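Local coordinates for protein heavy metal cation tricomponent efflux pump ZneA(CzcA-like) (Cupriavidus metallidurans, PDB 4K0J) that works as a Zn(II)/proton antiporter, the inner-membrane pump of a tripartite heavy-metal efflux system of the resistance-nodulation-cell division family, at residues 269-274 / 589-594; 275-280 / 573-578; 555-560 / 609-614. One frame throughout, in Å; residues are numbered along the deposited sequence.

Contact 1 of 3, residues 269-274 / 589-594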
loop_
_atom_site.group_PDB
_atom_site.type_symbol
_atom_site.label_atom_id
_atom_site.label_comp_id
_atom_site.label_asym_id
_atom_site.label_seq_id
_atom_site.Cartn_x
_atom_site.Cartn_y
_atom_site.Cartn_z
ATOM N N GLY C 269 -16.343 -12.068 32.987
ATOM C CA GLY C 269 -16.394 -11.114 34.075
ATOM C C GLY C 269 -17.841 -10.787 34.376
ATOM O O GLY C 269 -18.755 -11.376 33.797
ATOM N N ILE C 270 -18.052 -9.856 35.295
ATOM C CA ILE C 270 -19.386 -9.351 35.571
ATOM C C ILE C 270 -19.381 -7.842 35.375
ATOM O O ILE C 270 -18.394 -7.164 35.678
ATOM C CB ILE C 270 -19.837 -9.705 36.998
ATOM C CG1 ILE C 270 -19.688 -11.207 37.240
ATOM C CG2 ILE C 270 -21.276 -9.287 37.233
ATOM C CD1 ILE C 270 -20.047 -11.639 38.646
ATOM N N LEU C 271 -20.476 -7.323 34.836
ATOM C CA LEU C 271 -20.628 -5.889 34.656
ATOM C C LEU C 271 -21.768 -5.418 35.527
ATOM O O LEU C 271 -22.820 -6.051 35.569
ATOM C CB LEU C 271 -20.933 -5.562 33.200
ATOM C CG LEU C 271 -21.342 -4.114 32.950
ATOM C CD1 LEU C 271 -20.200 -3.353 32.298
ATOM C CD2 LEU C 271 -22.599 -4.054 32.107
ATOM N N GLY C 272 -21.560 -4.311 36.228
ATOM C CA GLY C 272 -22.575 -3.802 37.132
ATOM C C GLY C 272 -22.945 -2.361 36.854
ATOM O O GLY C 272 -22.168 -1.617 36.255
ATOM N N MET C 273 -24.140 -1.968 37.286
ATOM C CA MET C 273 -24.573 -0.581 37.163
ATOM C C MET C 273 -25.398 -0.140 38.372
ATOM O O MET C 273 -25.382 -0.806 39.405
ATOM C CB MET C 273 -25.358 -0.379 35.875
ATOM C CG MET C 273 -25.082 0.951 35.214
ATOM S SD MET C 273 -26.049 1.194 33.725
ATOM C CE MET C 273 -25.473 2.818 33.234
ATOM N N ASP C 274 -26.098 0.984 38.238
ATOM C CA ASP C 274 -26.929 1.542 39.306
ATOM C C ASP C 274 -27.769 0.470 39.988
ATOM O O ASP C 274 -28.838 0.110 39.495
ATOM C CB ASP C 274 -27.862 2.617 38.743
ATOM C CG ASP C 274 -27.251 3.368 37.576
ATOM O OD1 ASP C 274 -26.044 3.689 37.633
ATOM O OD2 ASP C 274 -27.980 3.624 36.595
ATOM N N HIS C 589 -24.562 8.007 36.223
ATOM C CA HIS C 589 -24.503 6.547 36.241
ATOM C C HIS C 589 -23.118 6.074 36.668
ATOM O O HIS C 589 -22.125 6.775 36.483
ATOM C CB HIS C 589 -24.816 5.971 34.858
ATOM C CG HIS C 589 -26.217 6.222 34.393
ATOM N ND1 HIS C 589 -27.275 5.413 34.744
ATOM C CD2 HIS C 589 -26.729 7.183 33.589
ATOM C CE1 HIS C 589 -28.381 5.870 34.185
ATOM N NE2 HIS C 589 -28.077 6.945 33.480
ATOM N N VAL C 590 -23.057 4.880 37.244
ATOM C CA VAL C 590 -21.783 4.265 37.592
ATOM C C VAL C 590 -21.764 2.825 37.088
ATOM O O VAL C 590 -22.654 2.029 37.403
ATOM C CB VAL C 590 -21.530 4.276 39.109
ATOM C CG1 VAL C 590 -20.143 3.740 39.412
ATOM C CG2 VAL C 590 -21.690 5.679 39.661
ATOM N N VAL C 591 -20.744 2.506 36.299
ATOM C CA VAL C 591 -20.624 1.203 35.662
ATOM C C VAL C 591 -19.324 0.526 36.072
ATOM O O VAL C 591 -18.257 1.122 35.987
ATOM C CB VAL C 591 -20.643 1.335 34.125
ATOM C CG1 VAL C 591 -20.120 0.069 33.473
ATOM C CG2 VAL C 591 -22.037 1.663 33.625
ATOM N N THR C 592 -19.412 -0.722 36.513
ATOM C CA THR C 592 -18.216 -1.491 36.828
ATOM C C THR C 592 -18.014 -2.602 35.809
ATOM O O THR C 592 -18.973 -3.252 35.382
ATOM C CB THR C 592 -18.283 -2.133 38.238
ATOM O OG1 THR C 592 -19.289 -3.155 38.264
ATOM C CG2 THR C 592 -18.590 -1.086 39.302
ATOM N N GLN C 593 -16.760 -2.808 35.422
ATOM C CA GLN C 593 -16.396 -3.945 34.593
ATOM C C GLN C 593 -15.411 -4.825 35.346
ATOM O O GLN C 593 -14.200 -4.743 35.128
ATOM C CB GLN C 593 -15.751 -3.476 33.297
ATOM C CG GLN C 593 -16.534 -2.420 32.565
ATOM C CD GLN C 593 -15.775 -1.891 31.377
ATOM O OE1 GLN C 593 -16.170 -0.899 30.765
ATOM N NE2 GLN C 593 -14.667 -2.546 31.046
ATOM N N VAL C 594 -15.916 -5.663 36.242
ATOM C CA VAL C 594 -15.018 -6.545 36.974
ATOM C C VAL C 594 -14.710 -7.762 36.119
ATOM O O VAL C 594 -15.609 -8.350 35.525
ATOM C CB VAL C 594 -15.569 -6.940 38.383
ATOM C CG1 VAL C 594 -17.071 -6.728 38.466
ATOM C CG2 VAL C 594 -15.204 -8.377 38.733
#
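Met273 and Asp274 both reach His589 at the point where strand 269-272 runs out beside strand 589-594. Met273 can be traced outward. Its CB sits beside the carbonyl of Val590, and CG comes closer, 3.4 Å from Val590 O, while also packing on Val591 CG2. SD passes the same methyl. The chain runs extended beyond CG, and CE ends obliquely by the imidazole, 3.5 Å from His589 ND1. That nitrogen donates to Asp274 OD2 at 2.7 Å, on the syn lone pair; the oxygen lies at the ring edge and carboxylate and ring are nearly coplanar. Asp274 OD1 takes Val590 N at 3.2 Å, a straight bond of 167°, so one carboxylate grips two successive residues. Earlier on, the pairing is regular antiparallel: Gly272 N to Thr592 O and Thr592 N to Gly272 O are both 2.9 Å, while Ile270 N to Val594 O is sound and Val594 N to Ile270 O is weak. Leu271 CD1 packs on Val591 CG1. Strand 269-272 is the outermost strand of a five-stranded antiparallel sheet, next to strand 587-595, which pairs on its other edge with strand 608-615; helix 567-581 covers the face bearing Ile270 and Thr592.

Contact 2 of 3, residues 275-280 / 573-578; sequences RNPDTI and MADNLR
Pro277 and Asp575 mark the closest backbone approach, their CA atoms 6.2 Å apart, where an irregular loop passes the flank of helix 573-578. Arg275 has a positive phi (66°), and the loop then turns at Asn276, whose OD1 accepts the backbone N of Asp278 at 3.0 Å: an Asx turn. On the other side the helix is regular, with Leu577 N bonded to Met573 O and Arg578 N to Ala574 O.

The side chains meet at two places. Pro277 puts the CB of its ring 3.3 Å from Asp575 OD1, the two side chains crossing at a slant. Asp575 and Arg578 lie one helical turn apart and form a salt bridge through OD1 and NH2, although the modelled separation is too short to be trusted at this resolution. Arg578 points toward the loop. Its CG stands anti to the backbone N (chi1 -172°), and a bend at chi3 (57°) swings NE round from an otherwise extended chain. The guanidinium then presents one face to the carbonyl of Asn276, whose O is 3.7 Å from NH2, while Pro277 CA stands obliquely to the group at 3.9 Å. Arg578 NE makes a weak hydrogen bond to Met273 O, just before the loop. The side chain of Arg275 leaves its backbone pointing away from the helix and is poorly ordered.

The salt bridge of this contact thus lies within the helix, its length doubtful, and the loop adds the CB of Pro277 and the carbonyl of Asn276. Arg578 is buried, and its positive charge is probably balanced by Asp575 and eased by the nearby carbonyl oxygens. What joins loop to helix is van der Waals contact and electrostatics along a small patch at the protein surface.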
loop_
_atom_site.group_PDB
_atom_site.type_symbol
_atom_site.label_atom_id
_atom_site.label_comp_id
_atom_site.label_asym_id
_atom_site.label_seq_id
_atom_site.Cartn_x
_atom_site.Cartn_y
_atom_site.Cartn_z
ATOM N N ARG C 275 -27.261 -0.047 41.104
ATOM C CA ARG C 275 -27.909 -1.128 41.858
ATOM C C ARG C 275 -27.990 -2.477 41.120
ATOM O O ARG C 275 -28.187 -3.517 41.749
ATOM C CB ARG C 275 -29.299 -0.710 42.361
ATOM C CG ARG C 275 -29.297 0.372 43.435
ATOM C CD ARG C 275 -30.720 0.686 43.879
ATOM N NE ARG C 275 -30.770 1.687 44.940
ATOM C CZ ARG C 275 -31.891 2.253 45.378
ATOM N NH1 ARG C 275 -33.055 1.919 44.841
ATOM N NH2 ARG C 275 -31.848 3.155 46.349
ATOM N N ASN C 276 -27.846 -2.458 39.798
ATOM C CA ASN C 276 -27.823 -3.686 39.006
ATOM C C ASN C 276 -26.433 -4.327 39.030
ATOM O O ASN C 276 -25.467 -3.753 38.517
ATOM C CB ASN C 276 -28.252 -3.400 37.561
ATOM C CG ASN C 276 -28.512 -4.666 36.756
ATOM O OD1 ASN C 276 -28.048 -5.754 37.101
ATOM N ND2 ASN C 276 -29.256 -4.524 35.669
ATOM N N PRO C 277 -26.331 -5.525 39.627
ATOM C CA PRO C 277 -25.048 -6.219 39.751
ATOM C C PRO C 277 -24.697 -7.012 38.499
ATOM O O PRO C 277 -23.516 -7.203 38.216
ATOM C CB PRO C 277 -25.285 -7.187 40.921
ATOM C CG PRO C 277 -26.632 -6.828 41.494
ATOM C CD PRO C 277 -27.390 -6.222 40.366
ATOM N N ASP C 278 -25.704 -7.463 37.755
ATOM C CA ASP C 278 -25.461 -8.362 36.630
ATOM C C ASP C 278 -26.221 -7.988 35.359
ATOM O O ASP C 278 -27.305 -8.510 35.108
ATOM C CB ASP C 278 -25.836 -9.792 37.022
ATOM C CG ASP C 278 -24.941 -10.823 36.382
ATOM O OD1 ASP C 278 -24.046 -10.429 35.605
ATOM O OD2 ASP C 278 -25.138 -12.025 36.651
ATOM N N THR C 279 -25.652 -7.101 34.550
ATOM C CA THR C 279 -26.234 -6.811 33.242
ATOM C C THR C 279 -25.237 -7.042 32.090
ATOM O O THR C 279 -24.288 -7.813 32.230
ATOM C CB THR C 279 -26.878 -5.405 33.190
ATOM O OG1 THR C 279 -27.441 -5.183 31.891
ATOM C CG2 THR C 279 -25.860 -4.320 33.510
ATOM N N ILE C 280 -25.460 -6.391 30.953
ATOM C CA ILE C 280 -24.631 -6.633 29.772
ATOM C C ILE C 280 -24.440 -5.383 28.917
ATOM O O ILE C 280 -25.387 -4.651 28.659
ATOM C CB ILE C 280 -25.219 -7.769 28.923
ATOM C CG1 ILE C 280 -24.438 -7.943 27.621
ATOM C CG2 ILE C 280 -26.698 -7.520 28.650
ATOM C CD1 ILE C 280 -24.802 -9.204 26.872
ATOM N N MET C 573 -17.751 -6.799 46.017
ATOM C CA MET C 573 -16.894 -5.660 46.286
ATOM C C MET C 573 -17.204 -4.527 45.323
ATOM O O MET C 573 -17.255 -3.360 45.712
ATOM C CB MET C 573 -15.425 -6.070 46.211
ATOM C CG MET C 573 -15.027 -7.037 47.316
ATOM S SD MET C 573 -13.264 -7.429 47.404
ATOM C CE MET C 573 -12.634 -6.035 48.329
ATOM N N ALA C 574 -17.432 -4.887 44.065
ATOM C CA ALA C 574 -17.774 -3.910 43.041
ATOM C C ALA C 574 -19.141 -3.296 43.324
ATOM O O ALA C 574 -19.309 -2.082 43.210
ATOM C CB ALA C 574 -17.747 -4.550 41.675
ATOM N N ASP C 575 -20.104 -4.140 43.694
ATOM C CA ASP C 575 -21.422 -3.689 44.136
ATOM C C ASP C 575 -21.301 -2.592 45.185
ATOM O O ASP C 575 -21.924 -1.530 45.079
ATOM C CB ASP C 575 -22.213 -4.855 44.731
ATOM C CG ASP C 575 -22.757 -5.794 43.674
ATOM O OD1 ASP C 575 -23.029 -5.323 42.547
ATOM O OD2 ASP C 575 -22.919 -7.001 43.975
ATOM N N ASN C 576 -20.488 -2.856 46.200
ATOM C CA ASN C 576 -20.274 -1.882 47.255
ATOM C C ASN C 576 -19.610 -0.607 46.749
ATOM O O ASN C 576 -20.006 0.501 47.128
ATOM C CB ASN C 576 -19.456 -2.495 48.388
ATOM C CG ASN C 576 -20.204 -3.584 49.115
ATOM O OD1 ASN C 576 -21.190 -4.122 48.612
ATOM N ND2 ASN C 576 -19.739 -3.917 50.313
ATOM N N LEU C 577 -18.602 -0.774 45.892
ATOM C CA LEU C 577 -17.851 0.358 45.355
ATOM C C LEU C 577 -18.798 1.310 44.663
ATOM O O LEU C 577 -18.778 2.526 44.881
ATOM C CB LEU C 577 -16.821 -0.124 44.339
ATOM C CG LEU C 577 -16.127 0.991 43.553
ATOM C CD1 LEU C 577 -15.276 1.833 44.470
ATOM C CD2 LEU C 577 -15.287 0.429 42.430
ATOM N N ARG C 578 -19.639 0.719 43.831
ATOM C CA ARG C 578 -20.590 1.442 43.022
ATOM C C ARG C 578 -21.694 2.062 43.875
ATOM O O ARG C 578 -22.213 3.125 43.549
ATOM C CB ARG C 578 -21.171 0.479 42.002
ATOM C CG ARG C 578 -22.036 1.108 40.943
ATOM C CD ARG C 578 -22.448 0.057 39.937
ATOM N NE ARG C 578 -23.144 -1.060 40.575
ATOM C CZ ARG C 578 -22.591 -2.246 40.818
ATOM N NH1 ARG C 578 -21.331 -2.473 40.472
ATOM N NH2 ARG C 578 -23.297 -3.203 41.406
#

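Contact 3 of 3, residues 555-560 / 609-614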
loop_
_atom_site.group_PDB
_atom_site.type_symbol
_atom_site.label_atom_id
_atom_site.label_comp_id
_atom_site.label_asym_id
_atom_site.label_seq_id
_atom_site.Cartn_x
_atom_site.Cartn_y
_atom_site.Cartn_z
ATOM N N ILE C 555 -15.388 10.300 34.311
ATOM C CA ILE C 555 -14.200 9.893 35.062
ATOM C C ILE C 555 -14.003 8.376 35.000
ATOM O O ILE C 555 -14.931 7.624 35.268
ATOM C CB ILE C 555 -14.309 10.297 36.549
ATOM C CG1 ILE C 555 -14.334 11.817 36.702
ATOM C CG2 ILE C 555 -13.156 9.715 37.351
ATOM C CD1 ILE C 555 -14.402 12.270 38.136
ATOM N N TRP C 556 -12.796 7.928 34.658
ATOM C CA TRP C 556 -12.502 6.494 34.590
ATOM C C TRP C 556 -11.685 5.999 35.786
ATOM O O TRP C 556 -10.823 6.708 36.297
ATOM C CB TRP C 556 -11.767 6.157 33.297
ATOM C CG TRP C 556 -11.691 4.706 33.007
ATOM C CD1 TRP C 556 -10.687 3.850 33.353
ATOM C CD2 TRP C 556 -12.656 3.926 32.290
ATOM N NE1 TRP C 556 -10.969 2.580 32.903
ATOM C CE2 TRP C 556 -12.172 2.602 32.246
ATOM C CE3 TRP C 556 -13.881 4.218 31.683
ATOM C CZ2 TRP C 556 -12.871 1.573 31.619
ATOM C CZ3 TRP C 556 -14.575 3.192 31.063
ATOM C CH2 TRP C 556 -14.067 1.886 31.037
ATOM N N LEU C 557 -11.955 4.772 36.215
ATOM C CA LEU C 557 -11.304 4.204 37.389
ATOM C C LEU C 557 -10.592 2.883 37.091
ATOM O O LEU C 557 -11.136 2.005 36.426
ATOM C CB LEU C 557 -12.329 3.988 38.511
ATOM C CG LEU C 557 -12.696 5.114 39.486
ATOM C CD1 LEU C 557 -13.264 6.320 38.778
ATOM C CD2 LEU C 557 -13.694 4.605 40.503
ATOM N N GLN C 558 -9.369 2.750 37.590
ATOM C CA GLN C 558 -8.680 1.467 37.577
ATOM C C GLN C 558 -8.681 0.900 38.989
ATOM O O GLN C 558 -7.731 1.088 39.745
ATOM C CB GLN C 558 -7.251 1.624 37.068
ATOM C CG GLN C 558 -7.163 1.979 35.599
ATOM C CD GLN C 558 -7.467 0.799 34.701
ATOM O OE1 GLN C 558 -7.368 -0.354 35.120
ATOM N NE2 GLN C 558 -7.843 1.081 33.458
ATOM N N VAL C 559 -9.760 0.212 39.337
ATOM C CA VAL C 559 -9.981 -0.247 40.698
ATOM C C VAL C 559 -9.336 -1.601 40.953
ATOM O O VAL C 559 -9.659 -2.589 40.289
ATOM C CB VAL C 559 -11.485 -0.302 41.023
ATOM C CG1 VAL C 559 -11.712 -0.957 42.367
ATOM C CG2 VAL C 559 -12.077 1.100 41.002
ATOM N N THR C 560 -8.421 -1.636 41.921
ATOM C CA THR C 560 -7.667 -2.848 42.240
ATOM C C THR C 560 -8.196 -3.543 43.493
ATOM O O THR C 560 -8.509 -2.900 44.490
ATOM C CB THR C 560 -6.167 -2.557 42.415
ATOM O OG1 THR C 560 -5.695 -1.788 41.303
ATOM C CG2 THR C 560 -5.384 -3.846 42.493
ATOM N N ILE C 609 -10.820 -4.350 38.280
ATOM C CA ILE C 609 -12.022 -3.697 37.808
ATOM C C ILE C 609 -11.629 -2.444 37.063
ATOM O O ILE C 609 -10.658 -1.773 37.409
ATOM C CB ILE C 609 -12.976 -3.276 38.955
ATOM C CG1 ILE C 609 -13.040 -4.329 40.058
ATOM C CG2 ILE C 609 -14.374 -3.008 38.420
ATOM C CD1 ILE C 609 -14.040 -3.983 41.136
ATOM N N GLU C 610 -12.389 -2.148 36.020
ATOM C CA GLU C 610 -12.371 -0.844 35.404
ATOM C C GLU C 610 -13.759 -0.285 35.592
ATOM O O GLU C 610 -14.747 -0.943 35.274
ATOM C CB GLU C 610 -12.039 -0.950 33.925
ATOM C CG GLU C 610 -10.565 -1.130 33.634
ATOM C CD GLU C 610 -10.286 -1.231 32.155
ATOM O OE1 GLU C 610 -9.257 -0.686 31.704
ATOM O OE2 GLU C 610 -11.104 -1.855 31.443
ATOM N N THR C 611 -13.832 0.927 36.130
ATOM C CA THR C 611 -15.118 1.543 36.427
ATOM C C THR C 611 -15.343 2.799 35.588
ATOM O O THR C 611 -14.430 3.594 35.397
ATOM C CB THR C 611 -15.218 1.895 37.927
ATOM O OG1 THR C 611 -14.854 0.750 38.710
ATOM C CG2 THR C 611 -16.630 2.342 38.295
ATOM N N ALA C 612 -16.556 2.969 35.075
ATOM C CA ALA C 612 -16.909 4.203 34.388
ATOM C C ALA C 612 -17.852 5.041 35.251
ATOM O O ALA C 612 -18.905 4.569 35.683
ATOM C CB ALA C 612 -17.530 3.905 33.036
ATOM N N VAL C 613 -17.459 6.285 35.503
ATOM C CA VAL C 613 -18.241 7.196 36.332
ATOM C C VAL C 613 -18.749 8.387 35.536
ATOM O O VAL C 613 -17.987 9.297 35.208
ATOM C CB VAL C 613 -17.417 7.726 37.503
ATOM C CG1 VAL C 613 -18.263 8.650 38.359
ATOM C CG2 VAL C 613 -16.885 6.571 38.328
ATOM N N THR C 614 -20.040 8.373 35.229
ATOM C CA THR C 614 -20.655 9.442 34.453
ATOM C C THR C 614 -21.200 10.508 35.391
ATOM O O THR C 614 -21.674 10.199 36.484
ATOM C CB THR C 614 -21.800 8.910 33.567
ATOM O OG1 THR C 614 -22.941 8.614 34.381
ATOM C CG2 THR C 614 -21.368 7.650 32.831
#
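Trp556 lays its indole across strand 609-614, reaching from Glu610 to Ala612. CG stands anti to the backbone N (chi1 -167°), and chi2 of -93° turns the ring over the neighbouring strand: Thr611 O sits above one face, offset toward the rim, CZ2 meets Glu610 CB at 3.5 Å, and CZ3 meets Ala612 CB at 3.6 Å. Glu610 rises past the indole in an extended chain, its carboxylate turned almost perpendicular to the ring plane.

Gln558 lies alongside Glu610 and points the same way. Its bend at chi2 (-75°) places CD beside the glutamate, and NE2 donates to Glu610 OE1 at 2.9 Å, on the anti lone pair; amide and carboxylate planes are well twisted apart. Asp654 OD2 also accepts from Gln558 NE2, and His608 NE2 bonds to Gln558 OE1, so both ends of this buried amide are satisfied.

The opposite sheet face is mainly apolar. Leu557 CB packs on Thr611 CB at 3.6 Å, while its CD1 reaches diagonally to Val613 CG2 at 3.7 Å. Val559 and Ile609 run side by side, and Val559 CG2 touches Thr611 OG1 at 3.6 Å. The pairs that carry this face, Ile555-Val613, Leu557-Thr611 and Val559-Ile609, are the hydrogen-bonded antiparallel ones; the bond from Val559 N to Ile609 O is weak, but that from Ile609 N to Val559 O is sound.

The apolar face is covered by helices 567-581 and 627-638, through Leu577, Ala574, Ile631, Phe638 and Met634. Strand 554-560, helix 567-581, strands 587-595 and 608-615, helix 627-638 and strand 645-649 follow in βαββαβ order, and these two strands are the central pair. That is the ferredoxin-like split βαβ fold of RND porter subdomains, probably corresponding to PC1 of AcrB.

Contacts 1 and 3 are buried pairings in one antiparallel sheet, whereas contact 2 lies at the surface. Strands 587-595 and 608-615 are neighbours, so contact 1 continues into contact 3: Val591 O probably bonds to Ala612 N, and His589 N to Thr614 OG1. Contact 3 holds the centre of the subdomain; contact 1 adds an edge strand from far earlier in the chain. Helix 567-581 links all three: Leu577 and Ala574 pack on contact 3, Leu567 and Arg578 on Ile270 and Thr592 of contact 1, and Arg578 also faces the loop of contact 2. Chemistry follows place: regular backbone bonding and apolar packing in the sheet, a His-carboxylate bond at its margin, and proline, carbonyl and charged groups outside.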